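Local coordinates for protein group 3 allergen SMIPP-S Yv6023A04 (PDB 3H7O) that adopts the trypsin-like serine protease fold of the S1 family but is known as an inactivated paralogue, so it probably lacks proteolytic activity, at residues F163-L166 with Q167-C170; L152-C155 with R156-G160. The protein carries 3 engineered substitutions. All coordinates share one frame; numbering follows the deposited sequence.

Interaction 1. Residues F163-L166 with Q167-C170; sequences FLSL and QVFC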
loop_
_atom_site.group_PDB
_atom_site.type_symbol
_atom_site.label_atom_id
_atom_site.label_comp_id
_atom_site.label_asym_id
_atom_site.label_seq_id
_atom_site.Cartn_x
_atom_site.Cartn_y
_atom_site.Cartn_z
ATOM N N PHE A 163 -4.151 -8.766 17.285
ATOM C CA PHE A 163 -4.482 -9.863 16.381
ATOM C C PHE A 163 -3.918 -9.634 14.985
ATOM O O PHE A 163 -4.100 -8.565 14.388
ATOM C CB PHE A 163 -5.997 -10.104 16.301
ATOM C CG PHE A 163 -6.388 -11.154 15.291
ATOM C CD1 PHE A 163 -6.341 -12.506 15.620
ATOM C CD2 PHE A 163 -6.788 -10.791 14.008
ATOM C CE1 PHE A 163 -6.689 -13.485 14.686
ATOM C CE2 PHE A 163 -7.138 -11.763 13.066
ATOM C CZ PHE A 163 -7.086 -13.112 13.412
ATOM N N LEU A 164 -3.239 -10.655 14.472
ATOM C CA LEU A 164 -2.820 -10.686 13.073
ATOM C C LEU A 164 -3.430 -11.914 12.418
ATOM O O LEU A 164 -3.335 -13.014 12.953
ATOM C CB LEU A 164 -1.296 -10.744 12.953
ATOM C CG LEU A 164 -0.456 -9.575 13.476
ATOM C CD1 LEU A 164 1.012 -9.919 13.337
ATOM C CD2 LEU A 164 -0.773 -8.298 12.725
ATOM N N SER A 165 -4.048 -11.711 11.259
ATOM C CA SER A 165 -4.727 -12.774 10.525
ATOM C C SER A 165 -3.770 -13.772 9.870
ATOM O O SER A 165 -2.544 -13.625 9.929
ATOM C CB SER A 165 -5.626 -12.159 9.450
ATOM O OG SER A 165 -4.850 -11.686 8.361
ATOM N N LEU A 166 -4.356 -14.783 9.238
ATOM C CA LEU A 166 -3.624 -15.772 8.459
ATOM C C LEU A 166 -3.107 -15.189 7.144
ATOM O O LEU A 166 -2.173 -15.724 6.544
ATOM C CB LEU A 166 -4.524 -16.982 8.172
ATOM C CG LEU A 166 -4.886 -17.877 9.362
ATOM C CD1 LEU A 166 -6.101 -18.746 9.039
ATOM C CD2 LEU A 166 -3.699 -18.742 9.762
ATOM N N GLN A 167 -3.711 -14.087 6.706
ATOM C CA GLN A 167 -3.434 -13.536 5.387
ATOM C C GLN A 167 -2.410 -12.397 5.409
ATOM O O GLN A 167 -2.549 -11.408 4.687
ATOM C CB GLN A 167 -4.738 -13.095 4.712
ATOM C CG GLN A 167 -5.672 -14.246 4.325
ATOM C CD GLN A 167 -6.465 -14.802 5.493
ATOM O OE1 GLN A 167 -6.824 -14.075 6.420
ATOM N NE2 GLN A 167 -6.752 -16.099 5.449
ATOM N N VAL A 168 -1.382 -12.548 6.238
ATOM C CA VAL A 168 -0.311 -11.555 6.324
ATOM C C VAL A 168 1.072 -12.207 6.271
ATOM O O VAL A 168 1.209 -13.419 6.445
ATOM C CB VAL A 168 -0.423 -10.656 7.603
ATOM C CG1 VAL A 168 -1.742 -9.872 7.624
ATOM C CG2 VAL A 168 -0.237 -11.468 8.890
ATOM N N PHE A 169 2.087 -11.396 5.990
ATOM C CA PHE A 169 3.465 -11.766 6.270
ATOM C C PHE A 169 4.164 -10.577 6.914
ATOM O O PHE A 169 3.668 -9.439 6.860
ATOM C CB PHE A 169 4.214 -12.261 5.018
ATOM C CG PHE A 169 4.489 -11.190 3.996
ATOM C CD1 PHE A 169 3.580 -10.937 2.973
ATOM C CD2 PHE A 169 5.664 -10.445 4.044
ATOM C CE1 PHE A 169 3.832 -9.945 2.022
ATOM C CE2 PHE A 169 5.926 -9.449 3.096
ATOM C CZ PHE A 169 5.013 -9.204 2.085
ATOM N N CYS A 170 5.303 -10.846 7.535
ATOM C CA CYS A 170 6.068 -9.799 8.194
ATOM C C CYS A 170 7.445 -9.652 7.576
ATOM O O CYS A 170 8.014 -10.616 7.062
ATOM C CB CYS A 170 6.184 -10.086 9.688
ATOM S SG CYS A 170 4.605 -10.154 10.553
#
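S165 and Q167 meet at the bend that leads into strand 168-172, and their polar contact is an ST turn. The backbone N of Q167 donates to S165 OG at 3.1 Å, with a somewhat bent N-H...O angle of 144°. A chi1 of 75° sets the hydroxyl between the serine's own N and carbonyl carbon, from where it faces the amide two residues on.

Alongside this bond, the side chain of Q167 bends at chi2 (79°) and its amide end doubles back over the turn. NE2 lies 3.6 Å from L166 CB, while OE1 comes to 3.7 Å from S165 OG, a proximity rather than a bond.

Both methyls of V168 face S165 from one side in van der Waals approaches to polar oxygens, CG2 3.3 Å from S165 O and CG1 3.7 Å from S165 OG. The one apolar pair is L164 CB with V168 CG2 at 4.3 Å, a loose contact; V210 of strand 209-213 touches both residues.

The chemistry implies a turn in which one side-chain-to-backbone bond engages the amide of Q167, while R156 of helix 152-159 binds the carbonyls of L164 and S165, with V168 packed against the serine's two oxygens.

Interaction 2. Residues L152-C155 with R156-G160; sequences LDEC and RTKYG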
loop_
_atom_site.group_PDB
_atom_site.type_symbol
_atom_site.label_atom_id
_atom_site.label_comp_id
_atom_site.label_asym_id
_atom_site.label_seq_id
_atom_site.Cartn_x
_atom_site.Cartn_y
_atom_site.Cartn_z
ATOM N N LEU A 152 6.573 -15.705 10.570
ATOM C CA LEU A 152 5.243 -15.192 10.905
ATOM C C LEU A 152 4.810 -15.444 12.357
ATOM O O LEU A 152 4.307 -14.533 13.016
ATOM C CB LEU A 152 4.190 -15.724 9.927
ATOM C CG LEU A 152 2.754 -15.207 10.076
ATOM C CD1 LEU A 152 2.687 -13.672 10.086
ATOM C CD2 LEU A 152 1.889 -15.768 8.971
ATOM N N ASP A 153 4.998 -16.672 12.842
ATOM C CA ASP A 153 4.661 -17.014 14.227
ATOM C C ASP A 153 5.500 -16.206 15.225
ATOM O O ASP A 153 4.994 -15.753 16.253
ATOM C CB ASP A 153 4.796 -18.526 14.473
ATOM C CG ASP A 153 3.649 -19.337 13.859
ATOM O OD1 ASP A 153 2.645 -18.750 13.397
ATOM O OD2 ASP A 153 3.745 -20.579 13.840
ATOM N N GLU A 154 6.775 -16.027 14.893
ATOM C CA GLU A 154 7.693 -15.159 15.627
ATOM C C GLU A 154 7.218 -13.697 15.613
ATOM O O GLU A 154 7.294 -12.999 16.627
ATOM C CB GLU A 154 9.097 -15.295 15.024
ATOM C CG GLU A 154 10.140 -14.281 15.481
ATOM C CD GLU A 154 11.528 -14.596 14.945
ATOM O OE1 GLU A 154 11.969 -15.762 15.064
ATOM O OE2 GLU A 154 12.180 -13.672 14.409
ATOM N N CYS A 155 6.728 -13.247 14.461
ATOM C CA CYS A 155 6.187 -11.900 14.318
ATOM C C CYS A 155 4.908 -11.715 15.135
ATOM O O CYS A 155 4.699 -10.658 15.727
ATOM C CB CYS A 155 5.937 -11.585 12.840
ATOM S SG CYS A 155 5.131 -9.994 12.511
ATOM N N ARG A 156 4.059 -12.743 15.175
ATOM C CA ARG A 156 2.822 -12.672 15.961
ATOM C C ARG A 156 3.062 -12.557 17.472
ATOM O O ARG A 156 2.356 -11.807 18.149
ATOM C CB ARG A 156 1.870 -13.832 15.641
ATOM C CG ARG A 156 1.088 -13.628 14.348
ATOM C CD ARG A 156 -0.255 -14.359 14.351
ATOM N NE ARG A 156 -0.776 -14.558 12.993
ATOM C CZ ARG A 156 -0.417 -15.563 12.195
ATOM N NH1 ARG A 156 -0.940 -15.668 10.981
ATOM N NH2 ARG A 156 0.468 -16.465 12.607
ATOM N N THR A 157 4.051 -13.279 17.996
ATOM C CA THR A 157 4.370 -13.168 19.426
ATOM C C THR A 157 4.897 -11.768 19.779
ATOM O O THR A 157 4.624 -11.259 20.864
ATOM C CB THR A 157 5.285 -14.320 19.966
ATOM O OG1 THR A 157 5.789 -13.984 21.265
ATOM C CG2 THR A 157 6.458 -14.595 19.052
ATOM N N LYS A 158 5.617 -11.141 18.849
ATOM C CA LYS A 158 6.103 -9.772 19.048
ATOM C C LYS A 158 4.962 -8.754 19.089
ATOM O O LYS A 158 5.038 -7.762 19.816
ATOM C CB LYS A 158 7.129 -9.389 17.979
ATOM C CG LYS A 158 8.492 -10.009 18.207
ATOM C CD LYS A 158 9.469 -9.661 17.101
ATOM C CE LYS A 158 10.816 -10.304 17.361
ATOM N NZ LYS A 158 11.822 -9.915 16.342
ATOM N N TYR A 159 3.909 -9.010 18.317
ATOM C CA TYR A 159 2.731 -8.143 18.305
ATOM C C TYR A 159 1.801 -8.371 19.496
ATOM O O TYR A 159 0.880 -7.584 19.729
ATOM C CB TYR A 159 1.981 -8.264 16.976
ATOM C CG TYR A 159 2.461 -7.270 15.946
ATOM C CD1 TYR A 159 3.642 -7.484 15.230
ATOM C CD2 TYR A 159 1.741 -6.101 15.699
ATOM C CE1 TYR A 159 4.092 -6.556 14.284
ATOM C CE2 TYR A 159 2.175 -5.175 14.754
ATOM C CZ TYR A 159 3.348 -5.403 14.052
ATOM O OH TYR A 159 3.766 -4.475 13.116
ATOM N N GLY A 160 2.056 -9.444 20.243
ATOM C CA GLY A 160 1.375 -9.719 21.509
ATOM C C GLY A 160 -0.140 -9.778 21.417
ATOM O O GLY A 160 -0.682 -10.632 20.721
HETATM O O HOH W 1 14.131 -12.016 16.764
#
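The alpha-helix 152-159 of the C-terminal half of this trypsin-like fold is illustrated here by contacts one turn apart, chief among them R156 lying across L152 and D153. L152 has CG anti to its amide nitrogen (chi1 -176°), which brings its end against one face of the guanidinium, CD1 over the centre 4.1 Å from the plane, with CD2 3.5 Å from R156 NH1. D153 takes the edge of the same group, its OD1 forming a rather long salt bridge of 3.3 Å to R156 NH2. With the carboxylate and guanidinium planes 47° apart, one oxygen meets one nitrogen instead of a matched pair. The other nitrogens are also used: NE donates to L164 O and NH1 to S165 O, so the group is held along several sides and its rotation should be well fixed.

Four i to i+4 backbone bonds link the segments, R156 N to L152 O at 2.8 Å being the shortest and K158 N to E154 O weak. Farther along, C155 O meets the edge of the Y159 ring, 3.4 Å from CD1, and C155 SG stands 5.0 Å from the ring centroid, an oblique sulfur-aromatic contact. E154 OE2 and K158 NZ remain 4.2 Å apart; a water accepts from K158 and donates weakly to E154.

C155 is disulfide-bonded to C170 of strand 168-172, which L152 touches through V168 and C170, while Y159 OH bonds to P208 O. The helix, which follows strand 143-150 in the chain, therefore lies against strand 168-172 and the loop before strand 209-213.

Overall arrangement
Interactions 1 and 2 show two neighbouring elements, a helix and the turn that follows it, each organised locally and then joined. Their centres are about 9 Å apart on the same side of the molecule. Residues 163-170 form the more buried contact, built from a hydroxyl-to-amide bond and valine methyls. Residues 152-160 are only partly buried, and their exposed side chains (D153, E154, T157, K158) are polar or charged. Two further links join them: the disulfide to strand 168-172, and R156, which serves its own helix and also binds carbonyls of the turn. Along the chain they are in series, interaction 2 closing before interaction 1 opens.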